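PDB 1LF6: glucoamylase from Thermoanaerobacterium thermosaccharolyticum, which hydrolyses terminal alpha-1,4-linked glucose residues one after another from the non-reducing ends of starch-like chains, releasing beta-D-glucose. Local coordinates for residues S11-N19 with E167-N175; S192-S200 with A234-S242. All coordinates share one frame; numbering follows the deposited sequence.

How the interactions relate
Both contacts belong to the N-terminal beta-sandwich region of this family 15 glucoamylase, away from the probable active-site residues of the (alpha/alpha) barrel. Interaction 1 comes first along the chain and joins the short strand 14-16 to strand 166-173 in one antiparallel sheet; interaction 2 follows, joining the ends of strands 198-203 and 230-236 in the other, where 198-203 is an outermost strand. Their centres lie about 17 Å apart, and they touch where Tyr199 meets Phe17 and Val170, with Val170 CG2 3.9 Å from Tyr199 CD1. One residue of interaction 2 thus packs against both segments of interaction 1, linking the two sheets.

Interaction 1 of 2, residues S11-N19 with E167-N175; sequences SIKIDRFNN and EGYVIKANN
Arg16 lays its guanidinium flat over one face of the Tyr169 ring, with Arg16 CZ 3.6 Å from the ring centroid and the planes 14° apart, a stacked cation-pi pair. An extended chain from CG to NE, with CG anti to the backbone N (chi1 -175°), carries the group along strand 167-173 to the ring. In nearly the same plane as the guanidinium, Glu167 OE2 reaches its edge as a long, weak salt bridge, 3.4 Å from Arg16 NH1. Arginine suits this place because its flat cation can use face and edge together, while its CB and CG rest on Ile171 CG2. Phe17 turns the other way: its CZ meets Val170 CG1 at 3.6 Å, and Val170 O lies over one ring face.

Toward the other end, small Ala173 offers its methyl to both Ile12 CD1 and Ile14 CG2, each 3.8 Å away. Asn174 finishes the pairing like an extra stretch of backbone: its OD1 accepts from Lys13 N at 3.2 Å, almost straight (176°), and its backbone N donates to Lys13 O. Between these ends, Asp15 N donates to Lys172 O at 2.9 Å. A water joins Phe17 O to Val170 N where the strands part. Tyr169 OH is held by Asp254, which probably makes the ring more electron-rich; ring and carboxylate probably stabilise the cation, and polar bonds and apolar packing tie the strand to the sheet.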
loop_
_atom_site.group_PDB
_atom_site.type_symbol
_atom_site.label_atom_id
_atom_site.label_comp_id
_atom_site.label_asym_id
_atom_site.label_seq_id
_atom_site.Cartn_x
_atom_site.Cartn_y
_atom_site.Cartn_z
ATOM N N SER A 11 -28.250 0.635 -29.884
ATOM C CA SER A 11 -27.136 1.086 -29.000
ATOM C C SER A 11 -25.809 0.496 -29.468
ATOM O O SER A 11 -24.974 1.202 -30.037
ATOM C CB SER A 11 -27.412 0.663 -27.552
ATOM O OG SER A 11 -26.408 1.146 -26.673
ATOM N N ILE A 12 -25.622 -0.799 -29.230
ATOM C CA ILE A 12 -24.395 -1.484 -29.627
ATOM C C ILE A 12 -24.723 -2.832 -30.262
ATOM O O ILE A 12 -25.769 -3.418 -29.986
ATOM C CB ILE A 12 -23.464 -1.718 -28.408
ATOM C CG1 ILE A 12 -22.119 -2.280 -28.876
ATOM C CG2 ILE A 12 -24.126 -2.673 -27.419
ATOM C CD1 ILE A 12 -21.118 -2.484 -27.758
ATOM N N LYS A 13 -23.826 -3.316 -31.116
ATOM C CA LYS A 13 -24.019 -4.597 -31.781
ATOM C C LYS A 13 -22.902 -5.564 -31.405
ATOM O O LYS A 13 -21.853 -5.602 -32.050
ATOM C CB LYS A 13 -24.049 -4.412 -33.301
ATOM C CG LYS A 13 -24.250 -5.707 -34.078
ATOM C CD LYS A 13 -24.114 -5.481 -35.577
ATOM C CE LYS A 13 -24.237 -6.786 -36.347
ATOM N NZ LYS A 13 -23.989 -6.596 -37.806
ATOM N N ILE A 14 -23.133 -6.343 -30.355
ATOM C CA ILE A 14 -22.148 -7.311 -29.895
ATOM C C ILE A 14 -22.489 -8.719 -30.380
ATOM O O ILE A 14 -23.612 -9.194 -30.210
ATOM C CB ILE A 14 -22.044 -7.300 -28.345
ATOM C CG1 ILE A 14 -23.437 -7.414 -27.718
ATOM C CG2 ILE A 14 -21.370 -6.013 -27.880
ATOM C CD1 ILE A 14 -23.433 -7.418 -26.196
ATOM N N ASP A 15 -21.514 -9.376 -31.000
ATOM C CA ASP A 15 -21.695 -10.729 -31.516
ATOM C C ASP A 15 -20.689 -11.673 -30.872
ATOM O O ASP A 15 -19.479 -11.479 -30.999
ATOM C CB ASP A 15 -21.492 -10.750 -33.032
ATOM C CG ASP A 15 -22.434 -9.816 -33.763
ATOM O OD1 ASP A 15 -22.243 -9.623 -34.983
ATOM O OD2 ASP A 15 -23.366 -9.280 -33.126
ATOM N N ARG A 16 -21.188 -12.694 -30.183
ATOM C CA ARG A 16 -20.320 -13.667 -29.528
ATOM C C ARG A 16 -20.238 -14.938 -30.370
ATOM O O ARG A 16 -21.182 -15.288 -31.077
ATOM C CB ARG A 16 -20.850 -13.989 -28.126
ATOM C CG ARG A 16 -19.948 -14.908 -27.311
ATOM C CD ARG A 16 -20.418 -14.996 -25.866
ATOM N NE ARG A 16 -19.652 -15.976 -25.096
ATOM C CZ ARG A 16 -19.813 -16.200 -23.794
ATOM N NH1 ARG A 16 -19.071 -17.113 -23.183
ATOM N NH2 ARG A 16 -20.709 -15.508 -23.101
ATOM N N PHE A 17 -19.103 -15.620 -30.297
ATOM C CA PHE A 17 -18.901 -16.843 -31.061
ATOM C C PHE A 17 -18.002 -17.827 -30.323
ATOM O O PHE A 17 -17.003 -17.436 -29.716
ATOM C CB PHE A 17 -18.278 -16.517 -32.419
ATOM C CG PHE A 17 -17.062 -15.637 -32.329
ATOM C CD1 PHE A 17 -17.192 -14.252 -32.287
ATOM C CD2 PHE A 17 -15.789 -16.190 -32.264
ATOM C CE1 PHE A 17 -16.072 -13.432 -32.185
ATOM C CE2 PHE A 17 -14.662 -15.379 -32.160
ATOM C CZ PHE A 17 -14.804 -13.997 -32.121
ATOM N N ASN A 18 -18.366 -19.104 -30.376
ATOM C CA ASN A 18 -17.583 -20.149 -29.729
ATOM C C ASN A 18 -17.178 -21.168 -30.786
ATOM O O ASN A 18 -17.737 -22.263 -30.878
ATOM C CB ASN A 18 -18.395 -20.815 -28.611
ATOM C CG ASN A 18 -17.597 -21.859 -27.856
ATOM O OD1 ASN A 18 -16.392 -21.706 -27.654
ATOM N ND2 ASN A 18 -18.268 -22.920 -27.422
ATOM N N ASN A 19 -16.192 -20.782 -31.586
ATOM C CA ASN A 19 -15.695 -21.616 -32.666
ATOM C C ASN A 19 -14.786 -22.742 -32.188
ATOM O O ASN A 19 -14.898 -23.877 -32.656
ATOM C CB ASN A 19 -14.955 -20.738 -33.678
ATOM C CG ASN A 19 -15.849 -19.661 -34.277
ATOM O OD1 ASN A 19 -15.450 -18.500 -34.389
ATOM N ND2 ASN A 19 -17.062 -20.043 -34.668
ATOM N N GLU A 167 -13.611 -17.219 -16.553
ATOM C CA GLU A 167 -14.212 -17.549 -17.839
ATOM C C GLU A 167 -13.767 -16.566 -18.911
ATOM O O GLU A 167 -14.008 -15.365 -18.800
ATOM C CB GLU A 167 -15.738 -17.530 -17.737
ATOM C CG GLU A 167 -16.447 -18.121 -18.952
ATOM C CD GLU A 167 -17.958 -18.048 -18.841
ATOM O OE1 GLU A 167 -18.488 -18.340 -17.749
ATOM O OE2 GLU A 167 -18.618 -17.709 -19.847
ATOM N N GLY A 168 -13.113 -17.082 -19.948
ATOM C CA GLY A 168 -12.651 -16.231 -21.028
ATOM C C GLY A 168 -13.305 -16.578 -22.353
ATOM O O GLY A 168 -13.593 -17.744 -22.626
ATOM N N TYR A 169 -13.541 -15.558 -23.172
ATOM C CA TYR A 169 -14.154 -15.735 -24.481
ATOM C C TYR A 169 -13.915 -14.505 -25.356
ATOM O O TYR A 169 -13.349 -13.510 -24.900
ATOM C CB TYR A 169 -15.652 -16.010 -24.329
ATOM C CG TYR A 169 -16.394 -14.991 -23.497
ATOM C CD1 TYR A 169 -17.148 -13.984 -24.098
ATOM C CD2 TYR A 169 -16.355 -15.042 -22.105
ATOM C CE1 TYR A 169 -17.850 -13.055 -23.331
ATOM C CE2 TYR A 169 -17.049 -14.120 -21.329
ATOM C CZ TYR A 169 -17.795 -13.134 -21.946
ATOM O OH TYR A 169 -18.492 -12.236 -21.175
ATOM N N VAL A 170 -14.340 -14.581 -26.614
ATOM C CA VAL A 170 -14.145 -13.474 -27.541
ATOM C C VAL A 170 -15.456 -13.018 -28.174
ATOM O O VAL A 170 -16.328 -13.830 -28.490
ATOM C CB VAL A 170 -13.161 -13.870 -28.667
ATOM C CG1 VAL A 170 -12.785 -12.652 -29.492
ATOM C CG2 VAL A 170 -11.922 -14.520 -28.071
ATOM N N ILE A 171 -15.595 -11.708 -28.341
ATOM C CA ILE A 171 -16.785 -11.145 -28.958
ATOM C C ILE A 171 -16.354 -10.096 -29.968
ATOM O O ILE A 171 -15.163 -9.897 -30.211
ATOM C CB ILE A 171 -17.708 -10.458 -27.932
ATOM C CG1 ILE A 171 -16.979 -9.276 -27.289
ATOM C CG2 ILE A 171 -18.161 -11.458 -26.883
ATOM C CD1 ILE A 171 -17.873 -8.381 -26.457
ATOM N N LYS A 172 -17.338 -9.431 -30.556
ATOM C CA LYS A 172 -17.075 -8.385 -31.521
ATOM C C LYS A 172 -18.100 -7.292 -31.259
ATOM O O LYS A 172 -19.309 -7.514 -31.366
ATOM C CB LYS A 172 -17.209 -8.930 -32.944
ATOM C CG LYS A 172 -16.505 -8.091 -33.997
ATOM C CD LYS A 172 -16.568 -8.756 -35.363
ATOM C CE LYS A 172 -15.785 -7.972 -36.404
ATOM N NZ LYS A 172 -15.874 -8.586 -37.762
ATOM N N ALA A 173 -17.611 -6.121 -30.874
ATOM C CA ALA A 173 -18.477 -4.988 -30.592
ATOM C C ALA A 173 -18.220 -3.932 -31.654
ATOM O O ALA A 173 -17.128 -3.369 -31.728
ATOM C CB ALA A 173 -18.178 -4.432 -29.202
ATOM N N ASN A 174 -19.228 -3.673 -32.483
ATOM C CA ASN A 174 -19.103 -2.689 -33.553
ATOM C C ASN A 174 -17.828 -2.941 -34.353
ATOM O O ASN A 174 -16.995 -2.050 -34.518
ATOM C CB ASN A 174 -19.091 -1.275 -32.965
ATOM C CG ASN A 174 -20.445 -0.863 -32.412
ATOM O OD1 ASN A 174 -21.187 -1.688 -31.877
ATOM N ND2 ASN A 174 -20.765 0.420 -32.527
ATOM N N ASN A 175 -17.683 -4.171 -34.836
ATOM C CA ASN A 175 -16.528 -4.567 -35.632
ATOM C C ASN A 175 -15.209 -4.457 -34.877
ATOM O O ASN A 175 -14.148 -4.298 -35.481
ATOM C CB ASN A 175 -16.461 -3.727 -36.908
ATOM C CG ASN A 175 -17.711 -3.856 -37.750
ATOM O OD1 ASN A 175 -18.113 -4.962 -38.121
ATOM N ND2 ASN A 175 -18.336 -2.724 -38.060
HETATM O O HOH W 1 -16.135 -16.917 -27.367
#

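Interaction 2 of 2, residues S192-S200 with A234-S242; sequences SNIGWKGYS and AEIDLTKNS
Trp196 and Ala234 make the tight part of this contact: the indole atom CE3 comes obliquely within 3.4 Å of Ala234 CB, while Ser192 CB lies over one face, toward its rim. A methyl is small enough to let the ring lie this close to the strand. Ile236 CD1 approaches the indole at its edge instead, 3.7 Å from Trp196 CZ3; its CG2 branch meets Ile194 CD1 at 4.1 Å. Two backbone bonds grip Glu235: Lys197 N to Glu235 O at 2.9 Å and Glu235 N to Gly198 O at 3.0 Å.

The solvent side is looser. Lys197 and Glu235 run side by side and point the same way; CG of each is anti to the backbone N, and Lys197 CD lies against the Glu235 carboxylate carbon. Their charges are joined through a water, 2.6 Å from Lys197 NZ and 2.7 Å from Glu235 OE2. A second water bridges Gly195 O and Asp237 N where the chains diverge. Lys240 bends back to the type I turn 192-195, where its NZ makes a weak bond to Ile194 O. Asp237 OD1 accepts from Thr239 OG1 through its syn lone pair.

Trp196 NE1 is bonded to Glu177 O. The ring touches Leu153 in the sheet of strands 198-203 and 230-236, and Leu179 and Ile246 of the facing sheet, so it bridges the two layers of the sandwich.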
loop_
_atom_site.group_PDB
_atom_site.type_symbol
_atom_site.label_atom_id
_atom_site.label_comp_id
_atom_site.label_asym_id
_atom_site.label_seq_id
_atom_site.Cartn_x
_atom_site.Cartn_y
_atom_site.Cartn_z
ATOM N N SER A 192 -7.981 -3.266 -28.793
ATOM C CA SER A 192 -6.836 -2.632 -29.440
ATOM C C SER A 192 -7.351 -1.619 -30.460
ATOM O O SER A 192 -8.311 -1.896 -31.178
ATOM C CB SER A 192 -5.983 -3.689 -30.144
ATOM O OG SER A 192 -4.853 -3.106 -30.764
ATOM N N ASN A 193 -6.722 -0.449 -30.522
ATOM C CA ASN A 193 -7.149 0.577 -31.465
ATOM C C ASN A 193 -6.898 0.113 -32.901
ATOM O O ASN A 193 -7.551 0.578 -33.838
ATOM C CB ASN A 193 -6.417 1.897 -31.191
ATOM C CG ASN A 193 -4.946 1.842 -31.551
ATOM O OD1 ASN A 193 -4.243 0.895 -31.207
ATOM N ND2 ASN A 193 -4.470 2.872 -32.242
ATOM N N ILE A 194 -5.961 -0.816 -33.063
ATOM C CA ILE A 194 -5.636 -1.354 -34.377
ATOM C C ILE A 194 -6.070 -2.811 -34.475
ATOM O O ILE A 194 -5.746 -3.500 -35.442
ATOM C CB ILE A 194 -4.127 -1.289 -34.664
ATOM C CG1 ILE A 194 -3.360 -2.070 -33.598
ATOM C CG2 ILE A 194 -3.675 0.153 -34.720
ATOM C CD1 ILE A 194 -1.894 -2.280 -33.929
ATOM N N GLY A 195 -6.797 -3.278 -33.466
ATOM C CA GLY A 195 -7.263 -4.653 -33.465
ATOM C C GLY A 195 -6.154 -5.656 -33.201
ATOM O O GLY A 195 -5.046 -5.277 -32.812
ATOM N N TRP A 196 -6.444 -6.938 -33.420
ATOM C CA TRP A 196 -5.462 -7.995 -33.192
ATOM C C TRP A 196 -5.134 -8.746 -34.475
ATOM O O TRP A 196 -5.983 -8.891 -35.356
ATOM C CB TRP A 196 -5.986 -8.999 -32.160
ATOM C CG TRP A 196 -6.648 -8.369 -30.977
ATOM C CD1 TRP A 196 -7.989 -8.287 -30.733
ATOM C CD2 TRP A 196 -6.000 -7.720 -29.881
ATOM N NE1 TRP A 196 -8.218 -7.628 -29.550
ATOM C CE2 TRP A 196 -7.014 -7.267 -29.005
ATOM C CE3 TRP A 196 -4.662 -7.473 -29.550
ATOM C CZ2 TRP A 196 -6.729 -6.583 -27.819
ATOM C CZ3 TRP A 196 -4.380 -6.792 -28.370
ATOM C CH2 TRP A 196 -5.412 -6.355 -27.519
ATOM N N LYS A 197 -3.900 -9.225 -34.571
ATOM C CA LYS A 197 -3.467 -9.988 -35.731
ATOM C C LYS A 197 -3.879 -11.435 -35.485
ATOM O O LYS A 197 -3.809 -12.280 -36.376
ATOM C CB LYS A 197 -1.949 -9.900 -35.886
ATOM C CG LYS A 197 -1.410 -10.635 -37.101
ATOM C CD LYS A 197 0.087 -10.426 -37.270
ATOM C CE LYS A 197 0.591 -11.092 -38.543
ATOM N NZ LYS A 197 2.041 -10.834 -38.768
ATOM N N GLY A 198 -4.312 -11.701 -34.257
ATOM C CA GLY A 198 -4.735 -13.036 -33.870
ATOM C C GLY A 198 -4.928 -13.099 -32.365
ATOM O O GLY A 198 -4.318 -12.322 -31.629
ATOM N N TYR A 199 -5.773 -14.017 -31.903
ATOM C CA TYR A 199 -6.037 -14.158 -30.476
ATOM C C TYR A 199 -6.142 -15.616 -30.046
ATOM O O TYR A 199 -6.285 -16.513 -30.878
ATOM C CB TYR A 199 -7.329 -13.422 -30.113
ATOM C CG TYR A 199 -8.530 -13.856 -30.930
ATOM C CD1 TYR A 199 -9.115 -15.110 -30.740
ATOM C CD2 TYR A 199 -9.065 -13.024 -31.911
ATOM C CE1 TYR A 199 -10.202 -15.524 -31.509
ATOM C CE2 TYR A 199 -10.150 -13.426 -32.685
ATOM C CZ TYR A 199 -10.714 -14.676 -32.483
ATOM O OH TYR A 199 -11.785 -15.076 -33.256
ATOM N N SER A 200 -6.073 -15.842 -28.736
ATOM C CA SER A 200 -6.172 -17.186 -28.177
ATOM C C SER A 200 -6.301 -17.146 -26.659
ATOM O O SER A 200 -5.525 -16.480 -25.970
ATOM C CB SER A 200 -4.946 -18.020 -28.559
ATOM O OG SER A 200 -5.069 -19.347 -28.080
ATOM N N ALA A 234 -2.714 -12.390 -27.430
ATOM C CA ALA A 234 -3.005 -11.818 -28.734
ATOM C C ALA A 234 -1.724 -11.314 -29.373
ATOM O O ALA A 234 -0.800 -10.881 -28.682
ATOM C CB ALA A 234 -4.007 -10.674 -28.596
ATOM N N GLU A 235 -1.666 -11.390 -30.695
ATOM C CA GLU A 235 -0.506 -10.918 -31.427
ATOM C C GLU A 235 -0.808 -9.526 -31.969
ATOM O O GLU A 235 -1.928 -9.236 -32.393
ATOM C CB GLU A 235 -0.163 -11.874 -32.574
ATOM C CG GLU A 235 0.910 -11.355 -33.528
ATOM C CD GLU A 235 1.453 -12.442 -34.439
ATOM O OE1 GLU A 235 0.653 -13.278 -34.911
ATOM O OE2 GLU A 235 2.679 -12.456 -34.688
ATOM N N ILE A 236 0.196 -8.660 -31.925
ATOM C CA ILE A 236 0.048 -7.300 -32.413
ATOM C C ILE A 236 0.605 -7.245 -33.832
ATOM O O ILE A 236 1.744 -7.648 -34.071
ATOM C CB ILE A 236 0.826 -6.307 -31.518
ATOM C CG1 ILE A 236 0.382 -6.460 -30.058
ATOM C CG2 ILE A 236 0.601 -4.882 -32.002
ATOM C CD1 ILE A 236 -1.087 -6.174 -29.820
ATOM N N ASP A 237 -0.201 -6.760 -34.769
ATOM C CA ASP A 237 0.229 -6.660 -36.161
ATOM C C ASP A 237 1.197 -5.483 -36.284
ATOM O O ASP A 237 0.775 -4.344 -36.493
ATOM C CB ASP A 237 -0.978 -6.428 -37.076
ATOM C CG ASP A 237 -0.643 -6.621 -38.548
ATOM O OD1 ASP A 237 0.477 -6.252 -38.963
ATOM O OD2 ASP A 237 -1.505 -7.133 -39.292
ATOM N N LEU A 238 2.489 -5.762 -36.149
ATOM C CA LEU A 238 3.507 -4.725 -36.236
ATOM C C LEU A 238 3.553 -4.054 -37.603
ATOM O O LEU A 238 3.721 -2.837 -37.697
ATOM C CB LEU A 238 4.886 -5.303 -35.907
ATOM C CG LEU A 238 5.135 -5.703 -34.450
ATOM C CD1 LEU A 238 6.521 -6.322 -34.318
ATOM C CD2 LEU A 238 5.007 -4.479 -33.551
ATOM N N THR A 239 3.402 -4.842 -38.662
ATOM C CA THR A 239 3.437 -4.292 -40.009
ATOM C C THR A 239 2.328 -3.264 -40.207
ATOM O O THR A 239 2.383 -2.459 -41.134
ATOM C CB THR A 239 3.299 -5.398 -41.076
ATOM O OG1 THR A 239 1.966 -5.921 -41.065
ATOM C CG2 THR A 239 4.287 -6.524 -40.795
ATOM N N LYS A 240 1.326 -3.285 -39.335
ATOM C CA LYS A 240 0.228 -2.330 -39.436
ATOM C C LYS A 240 0.555 -1.031 -38.697
ATOM O O LYS A 240 0.129 0.055 -39.106
ATOM C CB LYS A 240 -1.064 -2.940 -38.892
ATOM C CG LYS A 240 -2.254 -2.007 -39.020
ATOM C CD LYS A 240 -3.539 -2.760 -39.327
ATOM C CE LYS A 240 -3.943 -3.684 -38.195
ATOM N NZ LYS A 240 -5.202 -4.408 -38.524
ATOM N N ASN A 241 1.307 -1.153 -37.605
ATOM C CA ASN A 241 1.733 -0.001 -36.809
ATOM C C ASN A 241 2.556 -0.477 -35.615
ATOM O O ASN A 241 2.116 -1.340 -34.853
ATOM C CB ASN A 241 0.531 0.807 -36.305
ATOM C CG ASN A 241 0.880 2.266 -36.047
ATOM O OD1 ASN A 241 1.966 2.580 -35.556
ATOM N ND2 ASN A 241 -0.042 3.164 -36.374
ATOM N N SER A 242 3.752 0.082 -35.459
ATOM C CA SER A 242 4.625 -0.294 -34.352
ATOM C C SER A 242 4.181 0.389 -33.057
ATOM O O SER A 242 4.662 0.059 -31.976
ATOM C CB SER A 242 6.073 0.085 -34.669
ATOM O OG SER A 242 6.203 1.482 -34.864
HETATM O O HOH W 2 -2.709 -6.100 -34.255
HETATM O O HOH W 3 2.898 -12.848 -37.392
#